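Local coordinates for aminopeptidase-like protein (Chaetomium thermophilum, PDB 5JM6) that probably acts as a zinc-dependent aminopeptidase of the M18 family, trimming residues from the amino termini of peptides, and assembles as a dodecamer, at residues R179-K183 against S276-W280; L141-V146 against T256-L261; P123-I127 against Q380-R384; V98-Y103 against F115-Q119. One frame throughout, in Å; residues are numbered along the deposited sequence.

Contact 1: R179-K183 against S276-W280; sequences RVIVK and SILNW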
loop_
_atom_site.group_PDB
_atom_site.type_symbol
_atom_site.label_atom_id
_atom_site.label_comp_id
_atom_site.label_asym_id
_atom_site.label_seq_id
_atom_site.Cartn_x
_atom_site.Cartn_y
_atom_site.Cartn_z
ATOM N N ARG A 179 -32.951 29.985 -25.813
ATOM C CA ARG A 179 -33.655 31.246 -25.955
ATOM C C ARG A 179 -32.697 32.429 -26.006
ATOM O O ARG A 179 -31.605 32.391 -25.438
ATOM C CB ARG A 179 -34.641 31.428 -24.812
ATOM C CG ARG A 179 -33.982 31.518 -23.458
ATOM C CD ARG A 179 -34.999 31.915 -22.426
ATOM N NE ARG A 179 -34.428 32.014 -21.090
ATOM C CZ ARG A 179 -35.160 32.148 -19.992
ATOM N NH1 ARG A 179 -36.481 32.193 -20.084
ATOM N NH2 ARG A 179 -34.574 32.233 -18.805
ATOM N N VAL A 180 -33.125 33.478 -26.698
ATOM C CA VAL A 180 -32.350 34.703 -26.808
ATOM C C VAL A 180 -33.158 35.864 -26.249
ATOM O O VAL A 180 -34.355 35.977 -26.513
ATOM C CB VAL A 180 -31.965 35.003 -28.271
ATOM C CG1 VAL A 180 -30.991 36.167 -28.336
ATOM C CG2 VAL A 180 -31.371 33.768 -28.929
ATOM N N ILE A 181 -32.508 36.725 -25.475
ATOM C CA ILE A 181 -33.182 37.907 -24.973
ATOM C C ILE A 181 -32.911 39.043 -25.950
ATOM O O ILE A 181 -31.809 39.587 -26.005
ATOM C CB ILE A 181 -32.704 38.272 -23.559
ATOM C CG1 ILE A 181 -32.703 37.028 -22.667
ATOM C CG2 ILE A 181 -33.580 39.351 -22.961
ATOM C CD1 ILE A 181 -34.072 36.403 -22.491
ATOM N N VAL A 182 -33.944 39.408 -26.701
ATOM C CA VAL A 182 -33.803 40.332 -27.816
ATOM C C VAL A 182 -34.426 41.676 -27.475
ATOM O O VAL A 182 -35.424 41.748 -26.756
ATOM C CB VAL A 182 -34.445 39.747 -29.110
ATOM C CG1 VAL A 182 -34.914 40.841 -30.069
ATOM C CG2 VAL A 182 -33.475 38.801 -29.805
ATOM N N LYS A 183 -33.819 42.740 -27.985
ATOM C CA LYS A 183 -34.382 44.067 -27.857
ATOM C C LYS A 183 -35.094 44.416 -29.155
ATOM O O LYS A 183 -34.449 44.661 -30.173
ATOM C CB LYS A 183 -33.287 45.085 -27.556
ATOM C CG LYS A 183 -33.813 46.440 -27.169
ATOM C CD LYS A 183 -34.674 46.287 -25.933
ATOM C CE LYS A 183 -34.458 47.417 -24.946
ATOM N NZ LYS A 183 -35.471 47.387 -23.852
ATOM N N SER A 276 -28.449 44.230 -30.360
ATOM C CA SER A 276 -29.848 43.920 -30.073
ATOM C C SER A 276 -30.008 42.679 -29.199
ATOM O O SER A 276 -31.108 42.382 -28.731
ATOM C CB SER A 276 -30.631 43.726 -31.371
ATOM O OG SER A 276 -30.662 44.916 -32.137
ATOM N N ILE A 277 -28.922 41.941 -28.996
ATOM C CA ILE A 277 -28.963 40.776 -28.123
ATOM C C ILE A 277 -28.426 41.151 -26.747
ATOM O O ILE A 277 -27.250 41.485 -26.597
ATOM C CB ILE A 277 -28.162 39.597 -28.706
ATOM C CG1 ILE A 277 -28.734 39.204 -30.070
ATOM C CG2 ILE A 277 -28.193 38.411 -27.756
ATOM C CD1 ILE A 277 -28.054 38.018 -30.705
ATOM N N LEU A 278 -29.310 41.133 -25.754
ATOM C CA LEU A 278 -28.949 41.484 -24.385
ATOM C C LEU A 278 -28.306 40.303 -23.660
ATOM O O LEU A 278 -27.451 40.483 -22.791
ATOM C CB LEU A 278 -30.182 41.972 -23.618
ATOM C CG LEU A 278 -31.060 43.021 -24.315
ATOM C CD1 LEU A 278 -32.283 43.354 -23.475
ATOM C CD2 LEU A 278 -30.274 44.285 -24.635
ATOM N N ASN A 279 -28.723 39.101 -24.044
ATOM C CA ASN A 279 -28.266 37.858 -23.435
ATOM C C ASN A 279 -28.895 36.695 -24.183
ATOM O O ASN A 279 -29.784 36.893 -25.010
ATOM C CB ASN A 279 -28.644 37.793 -21.951
ATOM C CG ASN A 279 -27.547 37.193 -21.093
ATOM O OD1 ASN A 279 -27.272 35.995 -21.162
ATOM N ND2 ASN A 279 -26.920 38.025 -20.269
ATOM N N TRP A 280 -28.427 35.484 -23.911
ATOM C CA TRP A 280 -29.131 34.306 -24.385
ATOM C C TRP A 280 -28.891 33.132 -23.452
ATOM O O TRP A 280 -27.938 33.124 -22.673
ATOM C CB TRP A 280 -28.733 33.939 -25.823
ATOM C CG TRP A 280 -27.274 33.635 -26.071
ATOM C CD1 TRP A 280 -26.421 32.945 -25.257
ATOM C CD2 TRP A 280 -26.533 33.931 -27.261
ATOM N NE1 TRP A 280 -25.185 32.837 -25.845
ATOM C CE2 TRP A 280 -25.229 33.431 -27.079
ATOM C CE3 TRP A 280 -26.842 34.586 -28.457
ATOM C CZ2 TRP A 280 -24.238 33.563 -28.048
ATOM C CZ3 TRP A 280 -25.853 34.720 -29.415
ATOM C CH2 TRP A 280 -24.567 34.211 -29.204
#
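Three backbone hydrogen bonds join these antiparallel strands. Ile181 N donates to Asn279 O at 2.8 Å, Leu278 N to Ile181 O at 2.9 Å, and Lys183 N to Ser276 O at 2.8 Å. The pairing is not regular: Ile181 lies across from Asn279, yet the next residue, Val182, lies across from Ile277. This one-residue slip is a beta bulge, with Leu278 as the extra residue; its near-helical psi of -31° kinks the strand, and Leu278 N bonds to Ile181 O. Beside the bulge, Val182 CA makes a CA-H...O contact of 3.5 Å with Ser276 O. The strand axes still run at 165°, 4.5 Å apart at closest approach.

Apolar packing follows the pairing. Val180 CG1 touches Ile277 CG2 at 3.6 Å and Trp280 CB at 4.0 Å, and it sits at the edge of the indole near its plane. Leu278 CD1 meets Ile181 CG2 more loosely, at 4.2 Å. Arg179 directs its charge elsewhere, to Glu281 and to Asp429 of a neighbouring subunit.

The pair lies inside a six-stranded antiparallel sheet, with strand 190-196 bonded along the far edge of 174-183. Helix 259-268 covers the face carrying Val180, Ile277 and Trp280, while on the face of Ile181 and Asn279 these two residues pack against Trp517 and Met433 of the neighbouring subunit.

Contact 2: L141-V146 against T256-L261; sequences LKPTSV and TQPPKL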
loop_
_atom_site.group_PDB
_atom_site.type_symbol
_atom_site.label_atom_id
_atom_site.label_comp_id
_atom_site.label_asym_id
_atom_site.label_seq_id
_atom_site.Cartn_x
_atom_site.Cartn_y
_atom_site.Cartn_z
ATOM N N LEU A 141 -23.995 27.010 -22.278
ATOM C CA LEU A 141 -22.962 27.975 -22.619
ATOM C C LEU A 141 -22.654 28.868 -21.425
ATOM O O LEU A 141 -23.559 29.333 -20.731
ATOM C CB LEU A 141 -23.387 28.828 -23.817
ATOM C CG LEU A 141 -23.007 28.356 -25.223
ATOM C CD1 LEU A 141 -23.606 26.992 -25.543
ATOM C CD2 LEU A 141 -23.435 29.388 -26.256
ATOM N N LYS A 142 -21.367 29.095 -21.190
ATOM C CA LYS A 142 -20.912 29.983 -20.130
ATOM C C LYS A 142 -21.380 31.412 -20.400
ATOM O O LYS A 142 -21.678 31.751 -21.545
ATOM C CB LYS A 142 -19.388 29.931 -20.026
ATOM C CG LYS A 142 -18.830 28.561 -19.670
ATOM C CD LYS A 142 -17.878 28.676 -18.503
ATOM C CE LYS A 142 -17.206 27.362 -18.129
ATOM N NZ LYS A 142 -16.267 26.863 -19.171
ATOM N N PRO A 143 -21.474 32.247 -19.350
ATOM C CA PRO A 143 -21.714 33.676 -19.581
ATOM C C PRO A 143 -20.739 34.275 -20.597
ATOM O O PRO A 143 -21.166 35.008 -21.487
ATOM C CB PRO A 143 -21.519 34.278 -18.191
ATOM C CG PRO A 143 -22.050 33.213 -17.286
ATOM C CD PRO A 143 -21.662 31.890 -17.932
ATOM N N THR A 144 -19.455 33.956 -20.473
ATOM C CA THR A 144 -18.514 34.214 -21.554
ATOM C C THR A 144 -18.170 32.875 -22.190
ATOM O O THR A 144 -17.449 32.068 -21.603
ATOM C CB THR A 144 -17.230 34.913 -21.060
ATOM O OG1 THR A 144 -17.563 36.181 -20.481
ATOM C CG2 THR A 144 -16.258 35.129 -22.210
ATOM N N SER A 145 -18.695 32.633 -23.385
ATOM C CA SER A 145 -18.452 31.364 -24.061
ATOM C C SER A 145 -17.237 31.394 -24.982
ATOM O O SER A 145 -16.756 30.345 -25.409
ATOM C CB SER A 145 -19.704 30.934 -24.831
ATOM O OG SER A 145 -20.491 32.044 -25.213
ATOM N N VAL A 146 -16.719 32.587 -25.259
ATOM C CA VAL A 146 -15.562 32.711 -26.135
ATOM C C VAL A 146 -14.317 32.121 -25.462
ATOM O O VAL A 146 -14.195 32.120 -24.235
ATOM C CB VAL A 146 -15.308 34.185 -26.545
ATOM C CG1 VAL A 146 -14.601 34.953 -25.438
ATOM C CG2 VAL A 146 -14.507 34.250 -27.839
ATOM N N THR A 256 -18.804 38.892 -25.664
ATOM C CA THR A 256 -18.408 37.794 -24.778
ATOM C C THR A 256 -18.538 36.427 -25.444
ATOM O O THR A 256 -18.168 35.409 -24.861
ATOM C CB THR A 256 -19.239 37.772 -23.477
ATOM O OG1 THR A 256 -20.636 37.702 -23.793
ATOM C CG2 THR A 256 -18.970 39.013 -22.644
ATOM N N GLN A 257 -19.040 36.414 -26.675
ATOM C CA GLN A 257 -19.421 35.179 -27.352
ATOM C C GLN A 257 -18.583 34.964 -28.609
ATOM O O GLN A 257 -17.944 35.900 -29.090
ATOM C CB GLN A 257 -20.909 35.218 -27.710
ATOM C CG GLN A 257 -21.811 35.613 -26.555
ATOM C CD GLN A 257 -21.962 34.506 -25.534
ATOM O OE1 GLN A 257 -22.214 33.354 -25.884
ATOM N NE2 GLN A 257 -21.792 34.846 -24.262
ATOM N N PRO A 258 -18.546 33.723 -29.123
ATOM C CA PRO A 258 -17.888 33.512 -30.417
ATOM C C PRO A 258 -18.550 34.359 -31.498
ATOM O O PRO A 258 -19.773 34.306 -31.632
ATOM C CB PRO A 258 -18.093 32.018 -30.677
ATOM C CG PRO A 258 -18.256 31.422 -29.321
ATOM C CD PRO A 258 -18.990 32.454 -28.517
ATOM N N PRO A 259 -17.755 35.128 -32.260
ATOM C CA PRO A 259 -18.300 36.072 -33.244
ATOM C C PRO A 259 -19.196 35.370 -34.245
ATOM O O PRO A 259 -20.230 35.890 -34.667
ATOM C CB PRO A 259 -17.052 36.625 -33.938
ATOM C CG PRO A 259 -15.936 36.374 -32.987
ATOM C CD PRO A 259 -16.283 35.101 -32.280
ATOM N N LYS A 260 -18.782 34.163 -34.600
ATOM C CA LYS A 260 -19.442 33.380 -35.622
ATOM C C LYS A 260 -20.753 32.769 -35.155
ATOM O O LYS A 260 -21.651 32.523 -35.960
ATOM C CB LYS A 260 -18.499 32.291 -36.104
ATOM C CG LYS A 260 -18.081 32.535 -37.513
ATOM C CD LYS A 260 -17.097 31.533 -38.027
ATOM C CE LYS A 260 -16.274 32.203 -39.102
ATOM N NZ LYS A 260 -15.567 31.205 -39.930
ATOM N N LEU A 261 -20.856 32.517 -33.856
ATOM C CA LEU A 261 -22.101 32.028 -33.283
ATOM C C LEU A 261 -23.118 33.160 -33.230
ATOM O O LEU A 261 -24.292 32.962 -33.541
ATOM C CB LEU A 261 -21.866 31.446 -31.888
ATOM C CG LEU A 261 -23.085 30.872 -31.161
ATOM C CD1 LEU A 261 -23.701 29.723 -31.945
ATOM C CD2 LEU A 261 -22.701 30.424 -29.760
#
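Thr256 makes the one clear backbone link to the loop 141-146: its O accepts from Val146 N at 3.2 Å. The same oxygen receives a CA-H...O contact from Thr144 CA at 3.5 Å, so the loop wraps around this carbonyl. The threonine hydroxyl takes no bond from the loop: it is bonded to Phe253 O, just upstream, and Thr256 OG1 accepts from Gln257 NE2 at 3.1 Å. Gln257 points its CA-to-CB bond away, but its side chain folds back so that the amide reaches the loop, NE2 lying 2.8 Å from Pro143 O. Pro258 follows at the N-cap position, with its CD 4.0 Å from Val146 N. Pro259 starts helix 259-268. Leu261, in the first turn of the helix, points toward the loop and meets Leu141, CD2 to CD2, at 3.7 Å; both leucines also pack on Trp280. On its outer side the loop meets another subunit, where Thr144 N bonds to His408 of that chain. The arrangement is a strand-connecting loop docked on a proline-rich helix start, joining helix 259-268 to the antiparallel sheet it packs on.

Contact 3: P123-I127 against Q380-R384; sequences PGNGI and QTYAR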
loop_
_atom_site.group_PDB
_atom_site.type_symbol
_atom_site.label_atom_id
_atom_site.label_comp_id
_atom_site.label_asym_id
_atom_site.label_seq_id
_atom_site.Cartn_x
_atom_site.Cartn_y
_atom_site.Cartn_z
ATOM N N PRO A 123 -66.510 23.681 -5.529
ATOM C CA PRO A 123 -65.436 23.842 -4.539
ATOM C C PRO A 123 -65.455 22.740 -3.482
ATOM O O PRO A 123 -66.505 22.450 -2.909
ATOM C CB PRO A 123 -65.738 25.204 -3.914
ATOM C CG PRO A 123 -66.436 25.954 -4.996
ATOM C CD PRO A 123 -67.264 24.931 -5.728
ATOM N N GLY A 124 -64.298 22.135 -3.236
ATOM C CA GLY A 124 -64.197 21.017 -2.316
ATOM C C GLY A 124 -63.980 19.695 -3.028
ATOM O O GLY A 124 -63.619 18.698 -2.403
ATOM N N ASN A 125 -64.205 19.686 -4.338
ATOM C CA ASN A 125 -63.952 18.500 -5.146
ATOM C C ASN A 125 -62.459 18.313 -5.371
ATOM O O ASN A 125 -61.696 19.280 -5.383
ATOM C CB ASN A 125 -64.686 18.590 -6.485
ATOM C CG ASN A 125 -66.190 18.468 -6.333
ATOM O OD1 ASN A 125 -66.707 18.385 -5.220
ATOM N ND2 ASN A 125 -66.902 18.462 -7.456
ATOM N N GLY A 126 -62.048 17.064 -5.549
ATOM C CA GLY A 126 -60.640 16.729 -5.609
ATOM C C GLY A 126 -59.989 16.975 -6.951
ATOM O O GLY A 126 -60.656 17.230 -7.952
ATOM N N ILE A 127 -58.665 16.892 -6.956
ATOM C CA ILE A 127 -57.881 17.075 -8.163
ATOM C C ILE A 127 -57.145 15.786 -8.497
ATOM O O ILE A 127 -56.534 15.169 -7.628
ATOM C CB ILE A 127 -56.868 18.221 -8.001
ATOM C CG1 ILE A 127 -57.564 19.453 -7.422
ATOM C CG2 ILE A 127 -56.201 18.542 -9.329
ATOM C CD1 ILE A 127 -56.664 20.325 -6.600
ATOM N N GLN A 380 -59.929 20.011 2.129
ATOM C CA GLN A 380 -61.021 19.128 1.758
ATOM C C GLN A 380 -60.734 18.751 0.319
ATOM O O GLN A 380 -60.894 17.600 -0.085
ATOM C CB GLN A 380 -62.391 19.795 1.893
ATOM C CG GLN A 380 -62.840 20.041 3.318
ATOM C CD GLN A 380 -64.273 20.537 3.393
ATOM O OE1 GLN A 380 -65.197 19.864 2.937
ATOM N NE2 GLN A 380 -64.462 21.724 3.960
ATOM N N THR A 381 -60.284 19.742 -0.445
ATOM C CA THR A 381 -59.855 19.525 -1.817
ATOM C C THR A 381 -58.673 18.563 -1.862
ATOM O O THR A 381 -58.706 17.565 -2.580
ATOM C CB THR A 381 -59.461 20.846 -2.503
ATOM O OG1 THR A 381 -60.567 21.755 -2.473
ATOM C CG2 THR A 381 -59.060 20.595 -3.945
ATOM N N TYR A 382 -57.635 18.863 -1.088
ATOM C CA TYR A 382 -56.442 18.026 -1.071
ATOM C C TYR A 382 -56.770 16.596 -0.625
ATOM O O TYR A 382 -56.224 15.636 -1.167
ATOM C CB TYR A 382 -55.367 18.644 -0.169
ATOM C CG TYR A 382 -54.652 19.837 -0.781
ATOM C CD1 TYR A 382 -54.491 19.946 -2.157
ATOM C CD2 TYR A 382 -54.136 20.852 0.018
ATOM C CE1 TYR A 382 -53.839 21.029 -2.719
ATOM C CE2 TYR A 382 -53.480 21.938 -0.538
ATOM C CZ TYR A 382 -53.334 22.021 -1.906
ATOM O OH TYR A 382 -52.685 23.099 -2.466
ATOM N N ALA A 383 -57.682 16.456 0.334
ATOM C CA ALA A 383 -58.049 15.136 0.848
ATOM C C ALA A 383 -58.788 14.286 -0.184
ATOM O O ALA A 383 -58.839 13.063 -0.064
ATOM C CB ALA A 383 -58.893 15.274 2.106
ATOM N N ARG A 384 -59.384 14.933 -1.179
ATOM C CA ARG A 384 -60.069 14.213 -2.248
ATOM C C ARG A 384 -59.183 14.049 -3.479
ATOM O O ARG A 384 -59.639 13.584 -4.524
ATOM C CB ARG A 384 -61.376 14.916 -2.616
ATOM C CG ARG A 384 -62.338 15.036 -1.445
ATOM C CD ARG A 384 -63.730 15.453 -1.884
ATOM N NE ARG A 384 -64.292 16.453 -0.981
ATOM C CZ ARG A 384 -65.129 16.184 0.016
ATOM N NH1 ARG A 384 -65.519 14.937 0.246
ATOM N NH2 ARG A 384 -65.580 17.166 0.784
#
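This is a loop-to-helical-turn contact at the entrance to two adjacent parallel strands of the central mixed sheet. Residues 123-127 lead into strand 127-133; the weakly bonded helical turn at 380-384 leads into strand 386-394. The strongest link runs from side chain to backbone: Arg384 NE donates to Gly124 O at 2.7 Å, the carbonyl lying at the edge of the guanidinium near its plane. Thr381 fills the middle, its CG2 3.3 Å from Asn125 O and 3.6 Å from Ile127 CD1. The two glycines have different reasons. Gly124 has phi 107°, where a CB would jam against the preceding carbonyl; at Gly126 a CB would clash with Arg384 O, which takes a CA-H...O contact from Gly126 CA at 3.5 Å and a hydrogen bond from Trp510 NE1. Arg90 of a neighbouring subunit packs on Gln380, Ala383 and Arg384. The two strands carry His133 and Asp391, ligands of one zinc ion, although the contact lies away from the metal site. With no salt bridge between the segments, their fit depends on a bonded carbonyl, a threonine methyl and the bare backbone of Gly126, which permits no side chain where the two segments meet.

Contact 4: V98-Y103 against F115-Q119; sequences VPGGKY and FTVGQ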
loop_
_atom_site.group_PDB
_atom_site.type_symbol
_atom_site.label_atom_id
_atom_site.label_comp_id
_atom_site.label_asym_id
_atom_site.label_seq_id
_atom_site.Cartn_x
_atom_site.Cartn_y
_atom_site.Cartn_z
ATOM N N VAL A 98 -64.628 28.540 -15.013
ATOM C CA VAL A 98 -65.972 28.044 -15.232
ATOM C C VAL A 98 -65.897 26.530 -15.415
ATOM O O VAL A 98 -64.906 26.019 -15.940
ATOM C CB VAL A 98 -66.613 28.744 -16.467
ATOM C CG1 VAL A 98 -66.103 28.142 -17.775
ATOM C CG2 VAL A 98 -68.131 28.715 -16.404
ATOM N N PRO A 99 -66.917 25.798 -14.937
ATOM C CA PRO A 99 -66.935 24.350 -15.170
ATOM C C PRO A 99 -66.871 24.022 -16.656
ATOM O O PRO A 99 -67.455 24.737 -17.471
ATOM C CB PRO A 99 -68.270 23.912 -14.566
ATOM C CG PRO A 99 -68.568 24.934 -13.533
ATOM C CD PRO A 99 -68.009 26.228 -14.046
ATOM N N GLY A 100 -66.151 22.961 -17.003
ATOM C CA GLY A 100 -65.975 22.594 -18.394
ATOM C C GLY A 100 -64.871 23.377 -19.082
ATOM O O GLY A 100 -64.554 23.116 -20.239
ATOM N N GLY A 101 -64.285 24.341 -18.377
ATOM C CA GLY A 101 -63.234 25.166 -18.948
ATOM C C GLY A 101 -61.893 24.457 -18.998
ATOM O O GLY A 101 -61.668 23.488 -18.276
ATOM N N LYS A 102 -61.002 24.936 -19.862
ATOM C CA LYS A 102 -59.678 24.334 -20.013
ATOM C C LYS A 102 -58.611 25.424 -20.041
ATOM O O LYS A 102 -58.705 26.373 -20.818
ATOM C CB LYS A 102 -59.621 23.474 -21.280
ATOM C CG LYS A 102 -60.802 22.514 -21.417
ATOM C CD LYS A 102 -60.717 21.630 -22.650
ATOM C CE LYS A 102 -60.693 22.440 -23.933
ATOM N NZ LYS A 102 -60.849 21.555 -25.122
ATOM N N TYR A 103 -57.598 25.285 -19.188
ATOM C CA TYR A 103 -56.650 26.372 -18.959
ATOM C C TYR A 103 -55.201 25.902 -18.851
ATOM O O TYR A 103 -54.931 24.705 -18.742
ATOM C CB TYR A 103 -57.039 27.134 -17.687
ATOM C CG TYR A 103 -58.499 27.523 -17.640
ATOM C CD1 TYR A 103 -58.948 28.689 -18.246
ATOM C CD2 TYR A 103 -59.432 26.716 -17.000
ATOM C CE1 TYR A 103 -60.284 29.044 -18.211
ATOM C CE2 TYR A 103 -60.770 27.062 -16.961
ATOM C CZ TYR A 103 -61.190 28.227 -17.568
ATOM O OH TYR A 103 -62.522 28.575 -17.529
ATOM N N PHE A 115 -54.762 22.299 -17.051
ATOM C CA PHE A 115 -55.839 21.589 -16.376
ATOM C C PHE A 115 -57.200 21.803 -17.028
ATOM O O PHE A 115 -57.430 22.804 -17.707
ATOM C CB PHE A 115 -55.901 21.996 -14.898
ATOM C CG PHE A 115 -56.189 23.456 -14.674
ATOM C CD1 PHE A 115 -55.173 24.397 -14.737
ATOM C CD2 PHE A 115 -57.474 23.887 -14.384
ATOM C CE1 PHE A 115 -55.435 25.739 -14.527
ATOM C CE2 PHE A 115 -57.743 25.228 -14.172
ATOM C CZ PHE A 115 -56.722 26.155 -14.246
ATOM N N THR A 116 -58.092 20.837 -16.823
ATOM C CA THR A 116 -59.485 20.960 -17.233
ATOM C C THR A 116 -60.389 20.848 -16.015
ATOM O O THR A 116 -60.160 20.022 -15.131
ATOM C CB THR A 116 -59.895 19.882 -18.253
ATOM O OG1 THR A 116 -60.025 18.618 -17.591
ATOM C CG2 THR A 116 -58.866 19.773 -19.362
ATOM N N VAL A 117 -61.417 21.686 -15.979
ATOM C CA VAL A 117 -62.371 21.695 -14.882
ATOM C C VAL A 117 -63.608 20.898 -15.279
ATOM O O VAL A 117 -64.254 21.218 -16.271
ATOM C CB VAL A 117 -62.776 23.132 -14.508
ATOM C CG1 VAL A 117 -63.599 23.143 -13.232
ATOM C CG2 VAL A 117 -61.539 24.012 -14.369
ATOM N N GLY A 118 -63.930 19.857 -14.519
ATOM C CA GLY A 118 -65.097 19.045 -14.816
ATOM C C GLY A 118 -66.380 19.856 -14.775
ATOM O O GLY A 118 -66.481 20.825 -14.026
ATOM N N GLN A 119 -67.362 19.470 -15.585
ATOM C CA GLN A 119 -68.629 20.196 -15.647
ATOM C C GLN A 119 -69.431 20.066 -14.359
ATOM O O GLN A 119 -70.296 20.894 -14.070
ATOM C CB GLN A 119 -69.481 19.704 -16.815
ATOM C CG GLN A 119 -68.871 19.915 -18.181
ATOM C CD GLN A 119 -69.654 19.204 -19.265
ATOM O OE1 GLN A 119 -70.883 19.282 -19.312
ATOM N NE2 GLN A 119 -68.948 18.488 -20.131
#
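The two segments are the open end of a beta hairpin, paired antiparallel. Tyr103 and Phe115 form the hydrogen-bonded pair, with Tyr103 N to Phe115 O and Phe115 N to Tyr103 O both at 2.9 Å; Lys102 and Thr116 form the non-hydrogen-bonded pair. Val117 N then donates to Gly101 O at 2.9 Å, and Gly100 N to Val117 O at 2.7 Å. Ahead of the strand, Val98 to Gly101 make a type II turn closed by Gly101 N to Val98 O at 3.0 Å. Gly100, at its third position, has phi 82°, which suits glycine. Gly101 is bare for another reason: a CB there would run into Tyr103 OH, which accepts from Val98 N at 3.3 Å and so ties the tyrosine back to the turn. Tyr103 CB sits over the face of the Phe115 ring in a CH-pi contact, 4.0 Å from its centroid, and Val117 CG2 touches Tyr103 CE2 at 4.1 Å. On the other face, Lys102 CG meets Thr116 CG2 at 3.9 Å, and the Lys102 amine bonds Ala82 O. Short strand 85-86 extends the sheet beyond 102-107 and strand 330-336 beyond 111-117, while helix 353-368 packs on Pro99, Phe115 and Val117.

From the N terminus, contact 4 comes first, closing the short hairpin between 98-103 and 115-119 at one side of the central mixed sheet. A few residues later 123-127 opens contact 3, which closes only at 380-384 and so encloses contacts 1 and 2. Within that long loop, 141-146 opens contact 2 and 179-183 opens contact 1; 256-261 then closes contact 2 before 276-280 closes contact 1, so the two cross. They touch through Trp280, which packs on Leu141, Gln257 and Leu261. Contacts 3 and 4 thus belong to the mixed sheet; contact 1 pairs two strands of the antiparallel sheet, and contact 2 ties helix 259-268 to its loop after strand 139-141.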